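Long-range contacts in putative oxidoreductase (Klebsiella pneumoniae subsp. pneumoniae MGH 78578, PDB 3E82), which probably acts as a nucleotide-dependent oxidoreductase of the Gfo/Idh/MocA family, although its substrate and reaction are not known: residues 26-31 / 299-304; 174-178 / 228-232; 237-241 / 251-255; 277-281 / 291-295. One frame throughout, in Å; residues are numbered along the deposited sequence.

Contact 1: 26-31 / 299-304; sequences LIRSVP and QRQYYM
Ile27 sets CG1 over one face of the Tyr303 ring: this atom stands 3.7 Å from the ring centroid and only 14° off the ring normal, a clear CH-pi contact. An isoleucine suits this place because its CG1-CD1 arm reaches out over the ring toward the hydroxyl, CD1 near Tyr303 OH. The opposite face carries Tyr302 CD2, so the ring is held from both sides, and its OH is bonded to His23. Leu26 adds CB beside Tyr303 CD2 and turns its two methyls to the start of the other segment, CD2 meeting Arg300 CG at 3.7 Å and CD1 lying 3.6 Å from Gln299 OE1, which is bonded to Asn126. Val30 crosses Tyr303 CB at about a right angle and rests CG1 on CG of selenomethionine Met304 at 3.9 Å.

The polar part is a side-on grip. Arg300 bends at chi3 (53°), which turns its guanidinium edge to Ser29: NE bonds OG at 2.9 Å, and NH2 bonds the carbonyl O, also at 2.9 Å and nearly straight (168°). Ser29 OG in turn donates to Leu26 O, while Asp298 pairs with NH1, so all three guanidinium nitrogens have a partner. Helix 17-28 of the nucleotide-binding Rossmann fold thus meets the start of helix 300-310, with Val72 of strand 70-73 and Leu33 of strand 33-39 packed against Ile27 and Tyr303.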
loop_
_atom_site.group_PDB
_atom_site.type_symbol
_atom_site.label_atom_id
_atom_site.label_comp_id
_atom_site.label_asym_id
_atom_site.label_seq_id
_atom_site.Cartn_x
_atom_site.Cartn_y
_atom_site.Cartn_z
ATOM N N LEU B 26 -5.383 22.893 -25.429
ATOM C CA LEU B 26 -5.443 21.580 -26.048
ATOM C C LEU B 26 -6.278 21.625 -27.335
ATOM O O LEU B 26 -5.821 21.204 -28.400
ATOM C CB LEU B 26 -6.038 20.571 -25.062
ATOM C CG LEU B 26 -5.160 20.232 -23.848
ATOM C CD1 LEU B 26 -5.974 19.454 -22.810
ATOM C CD2 LEU B 26 -3.944 19.423 -24.312
ATOM N N ILE B 27 -7.493 22.152 -27.237
ATOM C CA ILE B 27 -8.382 22.234 -28.389
ATOM C C ILE B 27 -7.765 22.990 -29.562
ATOM O O ILE B 27 -7.849 22.547 -30.713
ATOM C CB ILE B 27 -9.719 22.918 -28.013
ATOM C CG1 ILE B 27 -10.480 22.051 -27.006
ATOM C CG2 ILE B 27 -10.560 23.142 -29.267
ATOM C CD1 ILE B 27 -11.708 22.714 -26.412
ATOM N N ARG B 28 -7.148 24.130 -29.270
ATOM C CA ARG B 28 -6.542 24.947 -30.311
ATOM C C ARG B 28 -5.346 24.273 -30.977
ATOM O O ARG B 28 -4.937 24.666 -32.067
ATOM C CB ARG B 28 -6.154 26.315 -29.726
ATOM C CG ARG B 28 -7.383 27.189 -29.395
ATOM C CD ARG B 28 -7.066 28.345 -28.451
ATOM N NE ARG B 28 -6.064 29.262 -28.993
ATOM C CZ ARG B 28 -6.213 29.975 -30.105
ATOM N NH1 ARG B 28 -7.331 29.892 -30.822
ATOM N NH2 ARG B 28 -5.236 30.774 -30.506
ATOM N N SER B 29 -4.805 23.241 -30.335
ATOM C CA SER B 29 -3.654 22.522 -30.878
ATOM C C SER B 29 -4.059 21.316 -31.724
ATOM O O SER B 29 -3.207 20.638 -32.297
ATOM C CB SER B 29 -2.750 22.041 -29.742
ATOM O OG SER B 29 -3.345 20.937 -29.076
ATOM N N VAL B 30 -5.357 21.052 -31.803
ATOM C CA VAL B 30 -5.860 19.915 -32.562
ATOM C C VAL B 30 -6.600 20.347 -33.822
ATOM O O VAL B 30 -7.699 20.906 -33.751
ATOM C CB VAL B 30 -6.816 19.052 -31.697
ATOM C CG1 VAL B 30 -7.391 17.917 -32.523
ATOM C CG2 VAL B 30 -6.074 18.510 -30.488
ATOM N N PRO B 31 -6.004 20.092 -34.999
ATOM C CA PRO B 31 -6.620 20.459 -36.278
ATOM C C PRO B 31 -7.995 19.809 -36.446
ATOM O O PRO B 31 -8.235 18.697 -35.966
ATOM C CB PRO B 31 -5.613 19.943 -37.306
ATOM C CG PRO B 31 -4.318 20.063 -36.589
ATOM C CD PRO B 31 -4.658 19.535 -35.213
ATOM N N GLN B 299 -2.006 14.294 -23.826
ATOM C CA GLN B 299 -3.445 14.296 -23.614
ATOM C C GLN B 299 -4.239 14.913 -24.777
ATOM O O GLN B 299 -5.466 14.854 -24.792
ATOM C CB GLN B 299 -3.788 14.996 -22.287
ATOM C CG GLN B 299 -3.424 16.457 -22.199
ATOM C CD GLN B 299 -3.607 16.991 -20.785
ATOM O OE1 GLN B 299 -4.730 17.174 -20.315
ATOM N NE2 GLN B 299 -2.493 17.222 -20.093
ATOM N N ARG B 300 -3.547 15.495 -25.755
ATOM C CA ARG B 300 -4.237 16.057 -26.913
ATOM C C ARG B 300 -4.951 14.891 -27.598
ATOM O O ARG B 300 -5.877 15.092 -28.387
ATOM C CB ARG B 300 -3.241 16.704 -27.896
ATOM C CG ARG B 300 -2.535 17.942 -27.371
ATOM C CD ARG B 300 -1.396 18.405 -28.292
ATOM N NE ARG B 300 -1.839 18.588 -29.674
ATOM C CZ ARG B 300 -1.625 17.718 -30.658
ATOM N NH1 ARG B 300 -0.962 16.590 -30.418
ATOM N NH2 ARG B 300 -2.081 17.974 -31.883
ATOM N N GLN B 301 -4.508 13.669 -27.298
ATOM C CA GLN B 301 -5.109 12.478 -27.880
ATOM C C GLN B 301 -6.598 12.420 -27.554
ATOM O O GLN B 301 -7.398 11.968 -28.371
ATOM C CB GLN B 301 -4.424 11.203 -27.371
ATOM C CG GLN B 301 -3.083 10.882 -28.032
ATOM C CD GLN B 301 -3.218 10.560 -29.517
ATOM O OE1 GLN B 301 -4.044 9.740 -29.914
ATOM N NE2 GLN B 301 -2.395 11.201 -30.341
ATOM N N TYR B 302 -6.973 12.875 -26.361
ATOM C CA TYR B 302 -8.387 12.864 -25.992
ATOM C C TYR B 302 -9.210 13.616 -27.047
ATOM O O TYR B 302 -10.220 13.118 -27.525
ATOM C CB TYR B 302 -8.610 13.532 -24.632
ATOM C CG TYR B 302 -10.071 13.585 -24.244
ATOM C CD1 TYR B 302 -10.692 12.488 -23.642
ATOM C CD2 TYR B 302 -10.856 14.717 -24.523
ATOM C CE1 TYR B 302 -12.051 12.506 -23.326
ATOM C CE2 TYR B 302 -12.224 14.742 -24.209
ATOM C CZ TYR B 302 -12.811 13.632 -23.615
ATOM O OH TYR B 302 -14.154 13.622 -23.326
ATOM N N TYR B 303 -8.773 14.821 -27.397
ATOM C CA TYR B 303 -9.490 15.630 -28.376
ATOM C C TYR B 303 -9.320 15.141 -29.813
ATOM O O TYR B 303 -10.233 15.267 -30.626
ATOM C CB TYR B 303 -9.079 17.102 -28.250
ATOM C CG TYR B 303 -9.838 17.825 -27.151
ATOM C CD1 TYR B 303 -11.219 17.991 -27.232
ATOM C CD2 TYR B 303 -9.186 18.305 -26.017
ATOM C CE1 TYR B 303 -11.939 18.615 -26.209
ATOM C CE2 TYR B 303 -9.894 18.932 -24.981
ATOM C CZ TYR B 303 -11.272 19.082 -25.084
ATOM O OH TYR B 303 -11.994 19.684 -24.069
HETATM N N MSE B 304 -8.160 14.575 -30.128
HETATM C CA MSE B 304 -7.939 14.055 -31.473
HETATM C C MSE B 304 -8.871 12.866 -31.691
HETATM O O MSE B 304 -9.450 12.701 -32.767
HETATM C CB MSE B 304 -6.485 13.625 -31.642
HETATM C CG MSE B 304 -5.502 14.734 -31.350
HETATM SE SE MSE B 304 -3.668 14.202 -31.625
HETATM C CE MSE B 304 -3.028 14.084 -29.821
#

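Contact 2: 174-178 / 228-232; sequences SGLWF and LHCSM
The C-terminal alpha/beta domain packs helices against a mixed beta-sheet, and here the first turn of helix 176-192 settles on strand 225-231, Leu176 and Trp177 facing Cys230, Leu228 and Met232. Leu176 carries most of the contact. With CG anti to the backbone N (chi1 -170°), its branched end reaches down to the strand: CD2 presses on Cys230 CB at 3.3 Å, tighter than usual for two carbons, and lies 3.4 Å from Ser231 N. The other methyl, CD1, turns to the selenium of Met232, a selenomethionine, at 3.8 Å; the two side chains run antiparallel past one another. The small cysteine lets the leucine come this close to the backbone.

Side chains alternate along a strand, and that decides which residues take part. Leu228 and Cys230 point toward the helix, whereas His229 points away, to the other face of the sheet, where it meets His150 of the second subunit. Gly175 is the N-cap of the helix, and its phi of 105° suits a residue without a side chain.

Trp177 makes the smaller, looser part. The rim of its indole faces the strand: CH2 is 4.3 Å from Leu228 CD1 and CE3 is 4.5 Å from Cys230 SG, both near the ring plane. Its buried NE1 donates to Leu330 O on helix 320-339, and Ala333 and Val334 of that helix also touch the indole, which therefore bridges the sheet and a second helix.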
loop_
_atom_site.group_PDB
_atom_site.type_symbol
_atom_site.label_atom_id
_atom_site.label_comp_id
_atom_site.label_asym_id
_atom_site.label_seq_id
_atom_site.Cartn_x
_atom_site.Cartn_y
_atom_site.Cartn_z
ATOM N N SER B 174 -12.788 19.228 -2.851
ATOM C CA SER B 174 -13.833 18.275 -2.491
ATOM C C SER B 174 -13.291 17.025 -1.793
ATOM O O SER B 174 -13.995 16.020 -1.661
ATOM C CB SER B 174 -14.602 17.858 -3.742
ATOM O OG SER B 174 -15.571 16.878 -3.423
ATOM N N GLY B 175 -12.046 17.098 -1.332
ATOM C CA GLY B 175 -11.429 15.959 -0.678
ATOM C C GLY B 175 -10.433 15.347 -1.643
ATOM O O GLY B 175 -10.645 15.359 -2.859
ATOM N N LEU B 176 -9.345 14.807 -1.108
ATOM C CA LEU B 176 -8.308 14.218 -1.940
ATOM C C LEU B 176 -8.825 13.068 -2.808
ATOM O O LEU B 176 -8.585 13.043 -4.016
ATOM C CB LEU B 176 -7.158 13.730 -1.054
ATOM C CG LEU B 176 -5.861 13.285 -1.723
ATOM C CD1 LEU B 176 -5.203 14.479 -2.393
ATOM C CD2 LEU B 176 -4.926 12.703 -0.671
ATOM N N TRP B 177 -9.535 12.125 -2.192
ATOM C CA TRP B 177 -10.059 10.969 -2.919
ATOM C C TRP B 177 -10.883 11.379 -4.132
ATOM O O TRP B 177 -10.620 10.928 -5.241
ATOM C CB TRP B 177 -10.905 10.085 -1.990
ATOM C CG TRP B 177 -11.438 8.825 -2.639
ATOM C CD1 TRP B 177 -12.734 8.375 -2.621
ATOM C CD2 TRP B 177 -10.693 7.858 -3.401
ATOM N NE1 TRP B 177 -12.839 7.198 -3.323
ATOM C CE2 TRP B 177 -11.604 6.859 -3.813
ATOM C CE3 TRP B 177 -9.348 7.742 -3.776
ATOM C CZ2 TRP B 177 -11.214 5.756 -4.582
ATOM C CZ3 TRP B 177 -8.959 6.639 -4.544
ATOM C CH2 TRP B 177 -9.892 5.665 -4.936
ATOM N N PHE B 178 -11.872 12.240 -3.921
ATOM C CA PHE B 178 -12.727 12.695 -5.009
ATOM C C PHE B 178 -12.008 13.464 -6.105
ATOM O O PHE B 178 -12.400 13.393 -7.270
ATOM C CB PHE B 178 -13.874 13.550 -4.465
ATOM C CG PHE B 178 -15.177 12.816 -4.384
ATOM C CD1 PHE B 178 -15.332 11.740 -3.514
ATOM C CD2 PHE B 178 -16.245 13.186 -5.193
ATOM C CE1 PHE B 178 -16.536 11.041 -3.451
ATOM C CE2 PHE B 178 -17.450 12.497 -5.142
ATOM C CZ PHE B 178 -17.598 11.422 -4.269
ATOM N N LEU B 228 -4.443 1.859 -4.854
ATOM C CA LEU B 228 -4.452 3.255 -5.280
ATOM C C LEU B 228 -4.236 4.053 -4.007
ATOM O O LEU B 228 -4.965 3.874 -3.030
ATOM C CB LEU B 228 -5.801 3.600 -5.914
ATOM C CG LEU B 228 -6.286 2.676 -7.038
ATOM C CD1 LEU B 228 -7.597 3.228 -7.608
ATOM C CD2 LEU B 228 -5.233 2.574 -8.146
ATOM N N HIS B 229 -3.235 4.928 -4.010
ATOM C CA HIS B 229 -2.911 5.692 -2.807
ATOM C C HIS B 229 -2.707 7.186 -3.055
ATOM O O HIS B 229 -1.956 7.581 -3.943
ATOM C CB HIS B 229 -1.647 5.105 -2.162
ATOM C CG HIS B 229 -1.322 5.683 -0.818
ATOM N ND1 HIS B 229 -1.851 5.183 0.354
ATOM C CD2 HIS B 229 -0.569 6.753 -0.465
ATOM C CE1 HIS B 229 -1.439 5.921 1.371
ATOM N NE2 HIS B 229 -0.660 6.880 0.901
ATOM N N CYS B 230 -3.382 7.995 -2.241
ATOM C CA CYS B 230 -3.305 9.456 -2.309
ATOM C C CYS B 230 -2.913 10.018 -0.942
ATOM O O CYS B 230 -3.421 9.565 0.081
ATOM C CB CYS B 230 -4.672 10.045 -2.686
ATOM S SG CYS B 230 -5.303 9.551 -4.278
ATOM N N SER B 231 -2.016 11.000 -0.921
ATOM C CA SER B 231 -1.619 11.627 0.342
ATOM C C SER B 231 -1.017 13.010 0.142
ATOM O O SER B 231 -0.299 13.236 -0.816
ATOM C CB SER B 231 -0.603 10.765 1.101
ATOM O OG SER B 231 -0.208 11.428 2.297
HETATM N N MSE B 232 -1.312 13.925 1.057
HETATM C CA MSE B 232 -0.782 15.283 0.991
HETATM C C MSE B 232 0.468 15.417 1.865
HETATM O O MSE B 232 1.045 16.499 1.974
HETATM C CB MSE B 232 -1.840 16.288 1.458
HETATM C CG MSE B 232 -3.067 16.343 0.563
HETATM SE SE MSE B 232 -2.586 16.948 -1.207
HETATM C CE MSE B 232 -3.397 18.715 -1.145
#

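Contact 3: 237-241 / 251-255; sequences GSSRF and IKARA
Phe241 and Lys252 are locked together by a pair of backbone hydrogen bonds, and this is the firm end of the contact. Phe241 N donates to Lys252 O at 3.1 Å, in the carbonyl plane, and Lys252 N returns a bond to Phe241 O at 3.0 Å. Their CB atoms stand 4.1 Å apart on one face of the sheet. Just before this pair the register slips: Arg240 and Phe241 both face Lys252, a classic beta bulge at the mouth of the hairpin made by strands 241-245 and 248-252. Arg240 N bonds Ala253 O at 3.1 Å, from above the carbonyl plane.

The bulge lets two successive side chains travel together. Arg240 lays its guanidinium over the Phe241 ring, NH1 3.3 Å above the ring plane and offset toward the rim; a long flat cation can cover an aromatic face and still send NH1 to Ser153 and NH2 to Gln187. Its CD passes Ala255 CB at 3.9 Å. Lys252, bent at chi2 and chi4, folds back to put NZ on Arg254 O (2.7 Å) and on Asp276 and Asp278.

The other end is looser. Ser239 makes no hydrogen bond across the contact; its OG lies 3.3 Å from Ile251 CG2, and Gly237 of the second subunit also packs on that isoleucine. Exposed Ala253 and Arg254 leave the backbone away from 237-241; the long arginine forms salt bridges through NH2 with Asp277 and Asp276.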
loop_
_atom_site.group_PDB
_atom_site.type_symbol
_atom_site.label_atom_id
_atom_site.label_comp_id
_atom_site.label_asym_id
_atom_site.label_seq_id
_atom_site.Cartn_x
_atom_site.Cartn_y
_atom_site.Cartn_z
ATOM N N GLY B 237 10.205 9.507 -1.143
ATOM C CA GLY B 237 10.194 8.066 -0.965
ATOM C C GLY B 237 9.177 7.222 -1.718
ATOM O O GLY B 237 9.310 5.997 -1.750
ATOM N N SER B 238 8.164 7.838 -2.323
ATOM C CA SER B 238 7.167 7.049 -3.049
ATOM C C SER B 238 7.360 7.095 -4.564
ATOM O O SER B 238 8.050 7.969 -5.095
ATOM C CB SER B 238 5.757 7.514 -2.688
ATOM O OG SER B 238 5.586 8.877 -3.015
ATOM N N SER B 239 6.752 6.139 -5.256
ATOM C CA SER B 239 6.844 6.057 -6.707
ATOM C C SER B 239 5.461 6.199 -7.321
ATOM O O SER B 239 4.475 5.716 -6.763
ATOM C CB SER B 239 7.437 4.715 -7.138
ATOM O OG SER B 239 8.702 4.500 -6.547
ATOM N N ARG B 240 5.410 6.853 -8.477
ATOM C CA ARG B 240 4.170 7.077 -9.203
ATOM C C ARG B 240 3.456 5.756 -9.440
ATOM O O ARG B 240 2.249 5.654 -9.238
ATOM C CB ARG B 240 4.467 7.739 -10.553
ATOM C CG ARG B 240 3.238 7.901 -11.437
ATOM C CD ARG B 240 2.210 8.828 -10.812
ATOM N NE ARG B 240 0.996 8.895 -11.624
ATOM C CZ ARG B 240 0.007 8.007 -11.574
ATOM N NH1 ARG B 240 0.075 6.973 -10.742
ATOM N NH2 ARG B 240 -1.046 8.145 -12.373
ATOM N N PHE B 241 4.220 4.763 -9.893
ATOM C CA PHE B 241 3.716 3.420 -10.177
ATOM C C PHE B 241 4.715 2.380 -9.682
ATOM O O PHE B 241 5.927 2.573 -9.774
ATOM C CB PHE B 241 3.542 3.191 -11.684
ATOM C CG PHE B 241 2.333 3.862 -12.288
ATOM C CD1 PHE B 241 1.050 3.380 -12.036
ATOM C CD2 PHE B 241 2.485 4.945 -13.149
ATOM C CE1 PHE B 241 -0.070 3.965 -12.642
ATOM C CE2 PHE B 241 1.373 5.542 -13.762
ATOM C CZ PHE B 241 0.092 5.046 -13.505
ATOM N N ILE B 251 9.148 0.020 -11.799
ATOM C CA ILE B 251 8.828 1.192 -11.015
ATOM C C ILE B 251 8.989 2.425 -11.886
ATOM O O ILE B 251 9.946 2.528 -12.657
ATOM C CB ILE B 251 9.774 1.351 -9.786
ATOM C CG1 ILE B 251 9.492 0.266 -8.739
ATOM C CG2 ILE B 251 9.574 2.712 -9.150
ATOM C CD1 ILE B 251 9.889 -1.135 -9.170
ATOM N N LYS B 252 8.030 3.337 -11.786
ATOM C CA LYS B 252 8.096 4.609 -12.496
ATOM C C LYS B 252 8.101 5.585 -11.333
ATOM O O LYS B 252 7.090 5.782 -10.661
ATOM C CB LYS B 252 6.869 4.843 -13.383
ATOM C CG LYS B 252 6.895 6.204 -14.114
ATOM C CD LYS B 252 8.117 6.332 -15.036
ATOM C CE LYS B 252 8.066 7.587 -15.917
ATOM N NZ LYS B 252 8.053 8.862 -15.111
ATOM N N ALA B 253 9.255 6.173 -11.078
ATOM C CA ALA B 253 9.416 7.092 -9.969
ATOM C C ALA B 253 8.604 8.376 -10.047
ATOM O O ALA B 253 7.788 8.661 -9.165
ATOM C CB ALA B 253 10.897 7.432 -9.813
ATOM N N ARG B 254 8.830 9.138 -11.115
ATOM C CA ARG B 254 8.203 10.439 -11.314
ATOM C C ARG B 254 6.906 10.442 -12.133
ATOM O O ARG B 254 6.669 9.561 -12.952
ATOM C CB ARG B 254 9.240 11.374 -11.958
ATOM C CG ARG B 254 8.864 12.851 -11.989
ATOM C CD ARG B 254 9.945 13.684 -12.684
ATOM N NE ARG B 254 10.227 13.167 -14.020
ATOM C CZ ARG B 254 11.193 13.605 -14.822
ATOM N NH1 ARG B 254 11.996 14.589 -14.435
ATOM N NH2 ARG B 254 11.362 13.049 -16.014
ATOM N N ALA B 255 6.071 11.452 -11.907
ATOM C CA ALA B 255 4.804 11.570 -12.619
ATOM C C ALA B 255 4.942 12.326 -13.934
ATOM O O ALA B 255 5.915 13.048 -14.153
ATOM C CB ALA B 255 3.778 12.270 -11.737
#

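Contact 4: 277-281 / 291-295; sequences DDPLV and AQATP
Leu280 runs along the backbone of the facing strand. Its CB sits 3.5 Å from Gln292 O, the same carbonyl that accepts the hydrogen bond from Leu280 N at 2.9 Å. CG, placed beside the backbone N by chi1 of -66°, comes to 3.7 Å from Thr294 OG1, and the two side chains cross at about a right angle. At the tip, CD1 lies 3.7 Å from Gln292 O and close to Ala293 O. An apolar, branched residue fits here because Ile136 and Val250 also pack on it.

The antiparallel pairing is completed by Gln292 N, which donates to Leu280 O at 2.8 Å in the carbonyl plane; Val281 and Ala291 form the next, non-hydrogen-bonded pair. Thr294 OG1 donates to Asp278 O at 2.7 Å, a side-chain bond that ties the two segments together next to the backbone pair. Pro279, with no N-H to offer, rests CB on Ala291 CB at 3.8 Å.

Strands 280-284 and 289-292 form a beta hairpin, with 289-292 at the edge of the mixed sheet within this chain. Strand 248-252 flanks the hairpin on its inner side, and helix 131-142 covers the face bearing Leu280 and Gln292, where Gln138 takes a bond from Gln292 NE2.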
loop_
_atom_site.group_PDB
_atom_site.type_symbol
_atom_site.label_atom_id
_atom_site.label_comp_id
_atom_site.label_asym_id
_atom_site.label_seq_id
_atom_site.Cartn_x
_atom_site.Cartn_y
_atom_site.Cartn_z
ATOM N N ASP B 277 11.912 12.195 -19.302
ATOM C CA ASP B 277 13.242 11.606 -19.246
ATOM C C ASP B 277 13.502 10.810 -17.959
ATOM O O ASP B 277 14.650 10.546 -17.599
ATOM C CB ASP B 277 14.303 12.695 -19.440
ATOM C CG ASP B 277 14.313 13.708 -18.320
ATOM O OD1 ASP B 277 13.353 13.724 -17.521
ATOM O OD2 ASP B 277 15.281 14.498 -18.244
ATOM N N ASP B 278 12.427 10.442 -17.265
ATOM C CA ASP B 278 12.526 9.627 -16.058
ATOM C C ASP B 278 12.164 8.254 -16.594
ATOM O O ASP B 278 11.014 7.988 -16.930
ATOM C CB ASP B 278 11.513 10.066 -14.997
ATOM C CG ASP B 278 11.528 9.164 -13.768
ATOM O OD1 ASP B 278 12.584 9.077 -13.106
ATOM O OD2 ASP B 278 10.488 8.539 -13.461
ATOM N N PRO B 279 13.151 7.359 -16.683
ATOM C CA PRO B 279 12.887 6.025 -17.207
ATOM C C PRO B 279 12.145 5.058 -16.312
ATOM O O PRO B 279 12.023 5.252 -15.104
ATOM C CB PRO B 279 14.281 5.522 -17.535
ATOM C CG PRO B 279 15.061 6.049 -16.382
ATOM C CD PRO B 279 14.553 7.478 -16.246
ATOM N N LEU B 280 11.643 4.012 -16.945
ATOM C CA LEU B 280 10.963 2.949 -16.246
ATOM C C LEU B 280 12.129 2.103 -15.741
ATOM O O LEU B 280 13.078 1.848 -16.492
ATOM C CB LEU B 280 10.115 2.149 -17.234
ATOM C CG LEU B 280 8.938 2.889 -17.885
ATOM C CD1 LEU B 280 8.768 2.423 -19.328
ATOM C CD2 LEU B 280 7.664 2.648 -17.076
ATOM N N VAL B 281 12.091 1.711 -14.472
ATOM C CA VAL B 281 13.149 0.873 -13.913
ATOM C C VAL B 281 12.567 -0.536 -13.760
ATOM O O VAL B 281 11.631 -0.758 -12.984
ATOM C CB VAL B 281 13.638 1.418 -12.543
ATOM C CG1 VAL B 281 14.722 0.522 -11.981
ATOM C CG2 VAL B 281 14.174 2.837 -12.709
ATOM N N ALA B 291 16.997 0.215 -17.149
ATOM C CA ALA B 291 16.024 1.244 -17.486
ATOM C C ALA B 291 15.418 1.041 -18.866
ATOM O O ALA B 291 15.994 0.370 -19.720
ATOM C CB ALA B 291 16.672 2.615 -17.402
ATOM N N GLN B 292 14.236 1.608 -19.067
ATOM C CA GLN B 292 13.562 1.538 -20.355
ATOM C C GLN B 292 12.964 2.912 -20.591
ATOM O O GLN B 292 12.254 3.445 -19.730
ATOM C CB GLN B 292 12.457 0.485 -20.359
ATOM C CG GLN B 292 11.754 0.397 -21.708
ATOM C CD GLN B 292 10.818 -0.785 -21.818
ATOM O OE1 GLN B 292 11.201 -1.922 -21.542
ATOM N NE2 GLN B 292 9.583 -0.526 -22.242
ATOM N N ALA B 293 13.274 3.497 -21.744
ATOM C CA ALA B 293 12.774 4.825 -22.078
ATOM C C ALA B 293 11.260 4.895 -21.928
ATOM O O ALA B 293 10.540 3.995 -22.353
ATOM C CB ALA B 293 13.180 5.208 -23.506
ATOM N N THR B 294 10.792 5.964 -21.290
ATOM C CA THR B 294 9.365 6.178 -21.096
ATOM C C THR B 294 8.799 6.891 -22.322
ATOM O O THR B 294 9.360 7.883 -22.787
ATOM C CB THR B 294 9.090 7.048 -19.851
ATOM O OG1 THR B 294 9.694 6.443 -18.699
ATOM C CG2 THR B 294 7.585 7.183 -19.612
ATOM N N PRO B 295 7.686 6.384 -22.867
ATOM C CA PRO B 295 7.068 7.000 -24.043
ATOM C C PRO B 295 6.546 8.403 -23.749
ATOM O O PRO B 295 6.189 8.726 -22.607
ATOM C CB PRO B 295 5.960 6.014 -24.408
ATOM C CG PRO B 295 5.595 5.414 -23.079
ATOM C CD PRO B 295 6.932 5.196 -22.432
#

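Contact 2 is the most buried and has no hydrogen bond across it: apolar side chains seat a helix on the sheet. Contact 1 is partly buried and, of the four, joins the Rossmann-type part to the C-terminal alpha/beta part, combining ring packing with an arginine grip. Contacts 3 and 4 belong to the same mixed sheet as contact 2 but depend on backbone pairing; contact 3 is partly buried and contact 4 lies at the surface. Those two touch directly, their centres 11 Å apart: strands 248-252 and 280-284 are neighbours, with Ile251 N 2.9 Å from Val281 O in a probable hydrogen bond. Contact 4 leads along the chain into contact 1, though their centres are 25 Å apart.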